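HcgB (PDB 5D5P) probably acts as a guanylyltransferase in the biosynthesis of the iron-guanylylpyridinol cofactor of [Fe]-hydrogenase. Local coordinates at residues V53-I57 against L146-L150. Numbering follows the deposited sequence.
Sequences VSDII and LITAL
I56 and L146 meet tip to tip between two helices, 47-57 and 138-151, that lie side by side on the mixed beta-sheet of this alpha/beta fold. The axes of segments 53-57 and 146-150 come within 11.3 Å and run in the same general direction, crossing at -33°. The gap is filled by aliphatic side chains. L146 has CG anti to the backbone N (chi1 180°), which extends the leucine toward helix 47-57. Its CD2 methyl reaches between V53, I56 and I57, 3.8 Å from V53 CA and 3.8 Å from I56 CD1. V53 and I57 lie roughly perpendicular to L146, with I57 CG1 4.2 Å from L146 CD2. I56 uses both branches. CD1 lies crosswise to I147, 4.1 Å from its CG1; CG2 meets L150. With an alanine in place of I56, CG2 and CD1 are gone; L146 CD2 would probably face a gap, and I147 and L150 would lose their closest partner in segment 53-57. Beneath the pair lies the sheet, where V53 and I57 pack on I99 of strand 97-103, and L146 and L150 on I115 of strand 111-117. L150 and I56 run past one another in opposing directions, L150 CD1 3.8 Å from I56 CG2.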
ATOM      1  N   VAL A  53      -1.411  -4.547  18.476  1.00 27.36           N
ATOM      2  CA  VAL A  53      -1.220  -3.167  18.046  1.00 25.57           C
ATOM      3  C   VAL A  53      -1.102  -2.237  19.250  1.00 26.45           C
ATOM      4  O   VAL A  53      -0.209  -1.410  19.317  1.00 29.26           O
ATOM      5  CB  VAL A  53      -2.374  -2.696  17.134  1.00 25.07           C
ATOM      6  CG1 VAL A  53      -2.290  -1.211  16.856  1.00 22.64           C
ATOM      7  CG2 VAL A  53      -2.344  -3.481  15.809  1.00 26.97           C
ATOM      8  N   SER A  54      -2.001  -2.413  20.206  1.00 24.50           N
ATOM      9  CA  SER A  54      -2.065  -1.542  21.368  1.00 28.83           C
ATOM     10  C   SER A  54      -0.772  -1.611  22.179  1.00 32.58           C
ATOM     11  O   SER A  54      -0.263  -0.583  22.640  1.00 32.94           O
ATOM     12  CB  SER A  54      -3.280  -1.916  22.234  1.00 32.71           C
ATOM     13  OG  SER A  54      -3.346  -1.098  23.387  1.00 39.54           O
ATOM     14  N   ASP A  55      -0.221  -2.808  22.342  1.00 36.33           N
ATOM     15  CA  ASP A  55       0.996  -2.941  23.123  1.00 38.69           C
ATOM     16  C   ASP A  55       2.154  -2.176  22.493  1.00 36.80           C
ATOM     17  O   ASP A  55       2.968  -1.603  23.200  1.00 39.46           O
ATOM     18  CB  ASP A  55       1.376  -4.413  23.289  1.00 43.60           C
ATOM     19  CG  ASP A  55       0.493  -5.133  24.299  1.00 51.58           C
ATOM     20  OD1 ASP A  55      -0.261  -4.450  25.024  1.00 55.18           O
ATOM     21  OD2 ASP A  55       0.533  -6.379  24.353  1.00 55.43           O
ATOM     22  N   ILE A  56       2.205  -2.126  21.166  1.00 32.24           N
ATOM     23  CA  ILE A  56       3.293  -1.415  20.498  1.00 30.33           C
ATOM     24  C   ILE A  56       3.072   0.086  20.558  1.00 33.94           C
ATOM     25  O   ILE A  56       3.970   0.842  20.897  1.00 39.41           O
ATOM     26  CB  ILE A  56       3.436  -1.851  19.021  1.00 29.48           C
ATOM     27  CG1 ILE A  56       4.026  -3.256  18.953  1.00 35.00           C
ATOM     28  CG2 ILE A  56       4.317  -0.860  18.253  1.00 28.70           C
ATOM     29  CD1 ILE A  56       3.855  -3.905  17.598  1.00 35.51           C
ATOM     30  N   ILE A  57       1.869   0.508  20.203  1.00 27.17           N
ATOM     31  CA  ILE A  57       1.559   1.937  20.119  1.00 30.31           C
ATOM     32  C   ILE A  57       1.622   2.591  21.500  1.00 34.83           C
ATOM     33  O   ILE A  57       1.925   3.784  21.619  1.00 37.82           O
ATOM     34  CB  ILE A  57       0.193   2.159  19.482  1.00 32.12           C
ATOM     35  CG1 ILE A  57       0.232   1.653  18.042  1.00 31.78           C
ATOM     36  CG2 ILE A  57      -0.197   3.621  19.509  1.00 33.88           C
ATOM     37  CD1 ILE A  57       1.279   2.344  17.179  1.00 33.60           C
ATOM     38  N   LEU A 146       3.438  -3.766  11.770  1.00 21.33           N
ATOM     39  CA  LEU A 146       3.382  -2.485  12.487  1.00 23.62           C
ATOM     40  C   LEU A 146       4.775  -1.956  12.767  1.00 25.71           C
ATOM     41  O   LEU A 146       5.050  -0.759  12.581  1.00 25.20           O
ATOM     42  CB  LEU A 146       2.578  -2.624  13.775  1.00 23.90           C
ATOM     43  CG  LEU A 146       2.447  -1.353  14.617  1.00 23.00           C
ATOM     44  CD1 LEU A 146       1.905  -0.224  13.768  1.00 23.04           C
ATOM     45  CD2 LEU A 146       1.487  -1.625  15.786  1.00 25.10           C
ATOM     46  N   ILE A 147       5.656  -2.846  13.202  1.00 25.70           N
ATOM     47  CA  ILE A 147       7.042  -2.469  13.471  1.00 27.10           C
ATOM     48  C   ILE A 147       7.692  -1.957  12.176  1.00 25.81           C
ATOM     49  O   ILE A 147       8.430  -0.958  12.186  1.00 27.33           O
ATOM     50  CB  ILE A 147       7.846  -3.635  14.056  1.00 31.57           C
ATOM     51  CG1 ILE A 147       7.367  -3.909  15.485  1.00 35.37           C
ATOM     52  CG2 ILE A 147       9.322  -3.308  14.074  1.00 29.26           C
ATOM     53  CD1 ILE A 147       8.065  -5.058  16.147  1.00 42.66           C
ATOM     54  N   THR A 148       7.403  -2.622  11.067  1.00 26.73           N
ATOM     55  CA  THR A 148       7.939  -2.191   9.772  1.00 26.93           C
ATOM     56  C   THR A 148       7.422  -0.803   9.390  1.00 24.44           C
ATOM     57  O   THR A 148       8.192   0.058   8.944  1.00 23.14           O
ATOM     58  CB  THR A 148       7.585  -3.206   8.653  1.00 32.65           C
ATOM     59  OG1 THR A 148       8.281  -4.440   8.915  1.00 30.09           O
ATOM     60  CG2 THR A 148       8.057  -2.704   7.305  1.00 36.14           C
ATOM     61  N   ALA A 149       6.124  -0.588   9.579  1.00 22.30           N
ATOM     62  CA  ALA A 149       5.516   0.691   9.186  1.00 23.23           C
ATOM     63  C   ALA A 149       6.096   1.816  10.034  1.00 24.35           C
ATOM     64  O   ALA A 149       6.315   2.932   9.535  1.00 23.03           O
ATOM     65  CB  ALA A 149       3.990   0.634   9.305  1.00 22.39           C
ATOM     66  N   LEU A 150       6.376   1.531  11.304  1.00 22.19           N
ATOM     67  CA  LEU A 150       6.957   2.567  12.155  1.00 21.54           C
ATOM     68  C   LEU A 150       8.424   2.800  11.807  1.00 24.28           C
ATOM     69  O   LEU A 150       8.845   3.945  11.719  1.00 25.65           O
ATOM     70  CB  LEU A 150       6.809   2.221  13.635  1.00 23.34           C
ATOM     71  CG  LEU A 150       5.365   2.249  14.141  1.00 25.39           C
ATOM     72  CD1 LEU A 150       5.287   1.562  15.490  1.00 26.16           C
ATOM     73  CD2 LEU A 150       4.814   3.676  14.233  1.00 23.40           C
TER